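Local coordinates for cell wall surface anchor family protein (Streptococcus agalactiae serogroup V, PDB 3TXA) that serves as the adhesive tip pilin of a group B streptococcal pilus, probably contacting host components through a metal-binding von Willebrand factor A-type domain, at residues E157-G162 and K623-Y628; D550-M555 and Y628-K633. All coordinates share one frame; numbering follows the deposited sequence.

Contact 1: residues E157-G162 and K623-Y628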
loop_
_atom_site.group_PDB
_atom_site.type_symbol
_atom_site.label_atom_id
_atom_site.label_comp_id
_atom_site.label_asym_id
_atom_site.label_seq_id
_atom_site.Cartn_x
_atom_site.Cartn_y
_atom_site.Cartn_z
ATOM N N GLU A 157 0.820 -38.109 1.760
ATOM C CA GLU A 157 0.646 -36.808 1.137
ATOM C C GLU A 157 1.918 -35.959 1.327
ATOM O O GLU A 157 2.491 -35.902 2.430
ATOM C CB GLU A 157 -0.602 -36.082 1.672
ATOM C CG GLU A 157 -0.649 -34.585 1.344
ATOM C CD GLU A 157 -1.935 -33.881 1.760
ATOM O OE1 GLU A 157 -2.932 -33.981 1.007
ATOM O OE2 GLU A 157 -1.950 -33.184 2.810
ATOM N N LEU A 158 2.337 -35.311 0.238
ATOM C CA LEU A 158 3.502 -34.451 0.217
ATOM C C LEU A 158 3.057 -33.123 -0.379
ATOM O O LEU A 158 2.340 -33.108 -1.383
ATOM C CB LEU A 158 4.569 -35.085 -0.668
ATOM C CG LEU A 158 6.027 -34.859 -0.316
ATOM C CD1 LEU A 158 6.692 -36.182 0.037
ATOM C CD2 LEU A 158 6.718 -34.274 -1.485
ATOM N N THR A 159 3.467 -32.010 0.231
ATOM C CA THR A 159 3.032 -30.666 -0.204
ATOM C C THR A 159 4.198 -29.689 -0.156
ATOM O O THR A 159 5.093 -29.817 0.690
ATOM C CB THR A 159 1.928 -30.065 0.702
ATOM O OG1 THR A 159 2.484 -29.754 1.984
ATOM C CG2 THR A 159 0.728 -31.031 0.891
ATOM N N VAL A 160 4.173 -28.714 -1.065
ATOM C CA VAL A 160 5.214 -27.702 -1.191
ATOM C C VAL A 160 4.531 -26.385 -1.532
ATOM O O VAL A 160 3.792 -26.303 -2.518
ATOM C CB VAL A 160 6.245 -28.066 -2.314
ATOM C CG1 VAL A 160 7.360 -27.017 -2.419
ATOM C CG2 VAL A 160 6.845 -29.458 -2.090
ATOM N N GLU A 161 4.767 -25.363 -0.713
ATOM C CA GLU A 161 4.224 -24.030 -0.970
ATOM C C GLU A 161 5.376 -23.046 -0.953
ATOM O O GLU A 161 6.265 -23.142 -0.100
ATOM C CB GLU A 161 3.186 -23.660 0.087
ATOM C CG GLU A 161 2.369 -22.398 -0.209
ATOM C CD GLU A 161 1.382 -22.063 0.930
ATOM O OE1 GLU A 161 1.118 -22.966 1.780
ATOM O OE2 GLU A 161 0.875 -20.905 0.976
ATOM N N GLY A 162 5.358 -22.106 -1.889
ATOM C CA GLY A 162 6.462 -21.181 -2.058
ATOM C C GLY A 162 6.156 -19.747 -1.660
ATOM O O GLY A 162 5.042 -19.436 -1.213
ATOM N N LYS A 623 0.795 -23.810 -4.319
ATOM C CA LYS A 623 0.977 -25.028 -3.512
ATOM C C LYS A 623 0.668 -26.228 -4.393
ATOM O O LYS A 623 -0.237 -26.178 -5.234
ATOM C CB LYS A 623 0.049 -25.019 -2.292
ATOM C CG LYS A 623 0.370 -26.046 -1.249
ATOM C CD LYS A 623 -0.826 -26.303 -0.335
ATOM C CE LYS A 623 -0.433 -27.021 1.000
ATOM N NZ LYS A 623 -1.613 -27.684 1.717
ATOM N N VAL A 624 1.435 -27.299 -4.204
ATOM C CA VAL A 624 1.237 -28.523 -4.970
ATOM C C VAL A 624 1.127 -29.693 -4.001
ATOM O O VAL A 624 1.789 -29.709 -2.946
ATOM C CB VAL A 624 2.386 -28.769 -5.954
ATOM C CG1 VAL A 624 2.402 -27.701 -7.042
ATOM C CG2 VAL A 624 3.720 -28.843 -5.200
ATOM N N VAL A 625 0.288 -30.666 -4.333
ATOM C CA VAL A 625 0.061 -31.733 -3.396
ATOM C C VAL A 625 0.242 -33.020 -4.131
ATOM O O VAL A 625 -0.401 -33.227 -5.167
ATOM C CB VAL A 625 -1.377 -31.678 -2.793
ATOM C CG1 VAL A 625 -1.553 -32.747 -1.670
ATOM C CG2 VAL A 625 -1.716 -30.276 -2.290
ATOM N N LEU A 626 1.126 -33.869 -3.610
ATOM C CA LEU A 626 1.398 -35.181 -4.189
ATOM C C LEU A 626 0.868 -36.213 -3.233
ATOM O O LEU A 626 1.238 -36.191 -2.049
ATOM C CB LEU A 626 2.899 -35.422 -4.373
ATOM C CG LEU A 626 3.282 -36.787 -4.941
ATOM C CD1 LEU A 626 3.000 -36.853 -6.419
ATOM C CD2 LEU A 626 4.722 -37.103 -4.683
ATOM N N THR A 627 -0.008 -37.097 -3.723
ATOM C CA THR A 627 -0.383 -38.305 -2.968
ATOM C C THR A 627 0.017 -39.552 -3.752
ATOM O O THR A 627 -0.052 -39.573 -5.006
ATOM C CB THR A 627 -1.919 -38.371 -2.596
ATOM O OG1 THR A 627 -2.707 -38.460 -3.784
ATOM C CG2 THR A 627 -2.376 -37.148 -1.866
ATOM N N TYR A 628 0.418 -40.577 -3.004
ATOM C CA TYR A 628 0.694 -41.899 -3.548
ATOM C C TYR A 628 0.428 -42.982 -2.497
ATOM O O TYR A 628 0.149 -42.645 -1.358
ATOM C CB TYR A 628 2.121 -41.958 -4.038
ATOM C CG TYR A 628 3.166 -41.718 -2.980
ATOM C CD1 TYR A 628 3.741 -42.769 -2.289
ATOM C CD2 TYR A 628 3.607 -40.438 -2.696
ATOM C CE1 TYR A 628 4.727 -42.548 -1.336
ATOM C CE2 TYR A 628 4.582 -40.203 -1.759
ATOM C CZ TYR A 628 5.145 -41.259 -1.076
ATOM O OH TYR A 628 6.114 -41.019 -0.127
#
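Leu158 and Val160 pair through their backbones with Leu626 and Val624, setting the antiparallel register of strands 157-162 and 623-628. Each pair is hydrogen-bonded in both directions; Leu626 N, for one, points almost straight (176°) at Leu158 O. At the non-hydrogen-bonded pairs between and beside them, CA-H groups approach the same carbonyls, as where Thr159 CA sits 3.2 Å from Val624 O.

The apolar contacts divide by face. Leu158, Val160, Val624 and Leu626 share one, where Val160 CB meets Val624 CG2 at 3.9 Å; branched aliphatic residues suit this buried side. On the other, Thr159 and Val625 lie side by side, methyl against methyl, with Thr159 CG2 3.8 Å from Val625 CG1. The extended Glu157 crosses Val625 at a slant, its CG, CD and OE1 all meeting that same CG1. Lys623, stretched throughout with CG anti to the backbone N (chi1 -167°), runs diagonally across the neighbouring strand and lays its CE over Thr159, 3.9 Å from Thr159 CB.

Polar ends on this second face find partners on the next strand, 137-146: Glu157 OE2 forms a salt bridge with Lys142, and Thr159 OG1 a hydrogen bond with Ser140. Lys623 NZ stays 5.5 Å from Glu161 OE1 and 5.6 Å from Glu157 OE2, probably feeling at most a diffuse attraction to either; Glu161 OE1 also has a long, weak ion pair with Arg131.

Strand 137-146 flanks 153-168 on its other edge, while strands 543-551 and 610-618 of a second sheet cover the leucine-valine face, closing the core of an Ig-like β-sandwich.

Contact 2: residues D550-M555 and Y628-K633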
loop_
_atom_site.group_PDB
_atom_site.type_symbol
_atom_site.label_atom_id
_atom_site.label_comp_id
_atom_site.label_asym_id
_atom_site.label_seq_id
_atom_site.Cartn_x
_atom_site.Cartn_y
_atom_site.Cartn_z
ATOM N N ASP A 550 11.969 -38.228 -3.230
ATOM C CA ASP A 550 11.230 -38.954 -2.217
ATOM C C ASP A 550 11.508 -40.443 -2.357
ATOM O O ASP A 550 10.770 -41.147 -3.030
ATOM C CB ASP A 550 9.750 -38.640 -2.346
ATOM C CG ASP A 550 8.913 -39.328 -1.306
ATOM O OD1 ASP A 550 9.470 -40.053 -0.452
ATOM O OD2 ASP A 550 7.675 -39.147 -1.344
ATOM N N PRO A 551 12.598 -40.927 -1.743
ATOM C CA PRO A 551 12.928 -42.338 -1.847
ATOM C C PRO A 551 12.215 -43.151 -0.772
ATOM O O PRO A 551 12.100 -42.698 0.362
ATOM C CB PRO A 551 14.440 -42.365 -1.595
ATOM C CG PRO A 551 14.837 -40.980 -1.282
ATOM C CD PRO A 551 13.634 -40.174 -1.031
ATOM N N MET A 552 11.758 -44.347 -1.109
ATOM C CA MET A 552 11.083 -45.173 -0.131
ATOM C C MET A 552 12.075 -45.696 0.917
ATOM O O MET A 552 13.232 -46.029 0.601
ATOM C CB MET A 552 10.346 -46.323 -0.824
ATOM C CG MET A 552 9.290 -45.905 -1.887
ATOM S SD MET A 552 7.933 -44.902 -1.260
ATOM C CE MET A 552 8.489 -43.250 -1.675
ATOM N N GLY A 553 11.610 -45.756 2.163
ATOM C CA GLY A 553 12.397 -46.309 3.270
ATOM C C GLY A 553 12.627 -47.807 3.136
ATOM O O GLY A 553 11.901 -48.489 2.394
ATOM N N GLU A 554 13.630 -48.328 3.844
ATOM C CA GLU A 554 14.076 -49.710 3.620
ATOM C C GLU A 554 12.982 -50.781 3.684
ATOM O O GLU A 554 12.974 -51.715 2.887
ATOM C CB GLU A 554 15.263 -50.080 4.523
ATOM C CG GLU A 554 16.621 -49.622 3.962
ATOM C CD GLU A 554 16.707 -49.740 2.421
ATOM O OE1 GLU A 554 16.341 -50.810 1.862
ATOM O OE2 GLU A 554 17.141 -48.759 1.766
ATOM N N MET A 555 12.047 -50.632 4.611
ATOM C CA MET A 555 10.986 -51.623 4.716
ATOM C C MET A 555 9.715 -51.213 3.979
ATOM O O MET A 555 8.619 -51.681 4.304
ATOM C CB MET A 555 10.683 -51.967 6.176
ATOM C CG MET A 555 10.235 -53.410 6.337
ATOM S SD MET A 555 11.563 -54.645 6.457
ATOM C CE MET A 555 12.068 -55.008 4.753
ATOM N N TYR A 628 0.418 -40.577 -3.004
ATOM C CA TYR A 628 0.694 -41.899 -3.548
ATOM C C TYR A 628 0.428 -42.982 -2.497
ATOM O O TYR A 628 0.149 -42.645 -1.358
ATOM C CB TYR A 628 2.121 -41.958 -4.038
ATOM C CG TYR A 628 3.166 -41.718 -2.980
ATOM C CD1 TYR A 628 3.741 -42.769 -2.289
ATOM C CD2 TYR A 628 3.607 -40.438 -2.696
ATOM C CE1 TYR A 628 4.727 -42.548 -1.336
ATOM C CE2 TYR A 628 4.582 -40.203 -1.759
ATOM C CZ TYR A 628 5.145 -41.259 -1.076
ATOM O OH TYR A 628 6.114 -41.019 -0.127
ATOM N N ASP A 629 0.510 -44.265 -2.857
ATOM C CA ASP A 629 0.275 -45.345 -1.877
ATOM C C ASP A 629 1.530 -46.168 -1.523
ATOM O O ASP A 629 2.419 -46.368 -2.367
ATOM C CB ASP A 629 -0.867 -46.256 -2.331
ATOM C CG ASP A 629 -2.213 -45.521 -2.416
ATOM O OD1 ASP A 629 -2.491 -44.668 -1.543
ATOM O OD2 ASP A 629 -3.005 -45.789 -3.357
ATOM N N VAL A 630 1.612 -46.626 -0.271
ATOM C CA VAL A 630 2.724 -47.473 0.179
ATOM C C VAL A 630 2.234 -48.672 0.993
ATOM O O VAL A 630 1.126 -48.670 1.522
ATOM C CB VAL A 630 3.778 -46.691 1.014
ATOM C CG1 VAL A 630 4.510 -45.682 0.169
ATOM C CG2 VAL A 630 3.130 -45.984 2.167
ATOM N N ARG A 631 3.076 -49.691 1.085
ATOM C CA ARG A 631 2.812 -50.866 1.907
ATOM C C ARG A 631 4.093 -51.237 2.641
ATOM O O ARG A 631 5.195 -51.146 2.080
ATOM C CB ARG A 631 2.381 -52.057 1.042
ATOM C CG ARG A 631 1.415 -53.047 1.715
ATOM C CD ARG A 631 1.575 -54.450 1.161
ATOM N NE ARG A 631 2.779 -55.078 1.721
ATOM C CZ ARG A 631 3.510 -56.025 1.124
ATOM N NH1 ARG A 631 4.592 -56.515 1.731
ATOM N NH2 ARG A 631 3.170 -56.477 -0.079
ATOM N N LEU A 632 3.946 -51.651 3.897
ATOM C CA LEU A 632 5.081 -52.105 4.681
ATOM C C LEU A 632 5.476 -53.500 4.235
ATOM O O LEU A 632 4.637 -54.396 4.172
ATOM C CB LEU A 632 4.743 -52.067 6.162
ATOM C CG LEU A 632 5.791 -52.618 7.125
ATOM C CD1 LEU A 632 6.276 -51.569 8.113
ATOM C CD2 LEU A 632 5.183 -53.818 7.829
ATOM N N LYS A 633 6.751 -53.675 3.906
ATOM C CA LYS A 633 7.253 -54.934 3.357
ATOM C C LYS A 633 7.065 -56.096 4.328
ATOM O O LYS A 633 7.022 -55.879 5.544
ATOM C CB LYS A 633 8.724 -54.784 2.981
ATOM C CG LYS A 633 8.952 -53.925 1.759
ATOM C CD LYS A 633 10.384 -53.999 1.324
ATOM C CE LYS A 633 10.489 -53.996 -0.180
ATOM N NZ LYS A 633 11.902 -53.786 -0.590
#
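Tyr628 reaches across to Asp550 and Met552 from the opposite direction, Tyr628 OH lying 2.7 Å from Asp550 OD2 in a weak hydrogen bond. The carboxylate is turned 65° from the ring plane. Met552 bends twice (chi2 -61°, chi3 97°), which brings its methyl to the hydroxyl end of the ring: CE lies 3.6 Å from Tyr628 OH, and SD is 5.1 Å from the ring centroid in an oblique Met-aromatic contact. The same sulfur also touches Val630 CG1 at 3.8 Å.

At the far end the contact becomes a backbone one. Lys633 N donates to Met555 O over 2.8 Å, and Lys633 CB lies 3.8 Å from Met555 CE. Long, unbranched side chains suit this partly exposed margin: the lysine methylenes run along the carbonyls of Met555 and Glu554, CG 3.4 Å from Met555 O and CD 3.8 Å from Glu554 O.

The two segments start from strands of facing sheets of the Ig-like β-sandwich: 550-555 leaves strand 543-551 and turns toward the sheet that holds 628-632. Phe558 supports the first shell, its ring meeting that of Tyr628 and its side chain touching Met552, while Ile156 backs Tyr628 and Val630. Beside the lysine, Arg631 NE and NH1 both grip Leu632 O side-on from one face of the carbonyl plane, and Arg631 NH2 forms a salt bridge with Glu557.

How the contacts relate
From the N terminus, strand 153-168 comes first; the chain then passes through the von Willebrand factor A-type domain before strand 543-551 and segment 550-555. Strand 623-632 comes last and serves both contacts. Contact 1 closes the longer loop, 460 residues between its segments, which spans the inserted domain plus the first Ig-like strands after it. Contact 2 closes one of 72 residues made of strands and loops. Their segments alternate along the chain, so the loops cross. Contact 1 ties neighbours within one sheet, contact 2 that sheet to the facing one. The segments share Tyr628, and Leu158 CD1 packs 3.4 Å from Asp550 OD2.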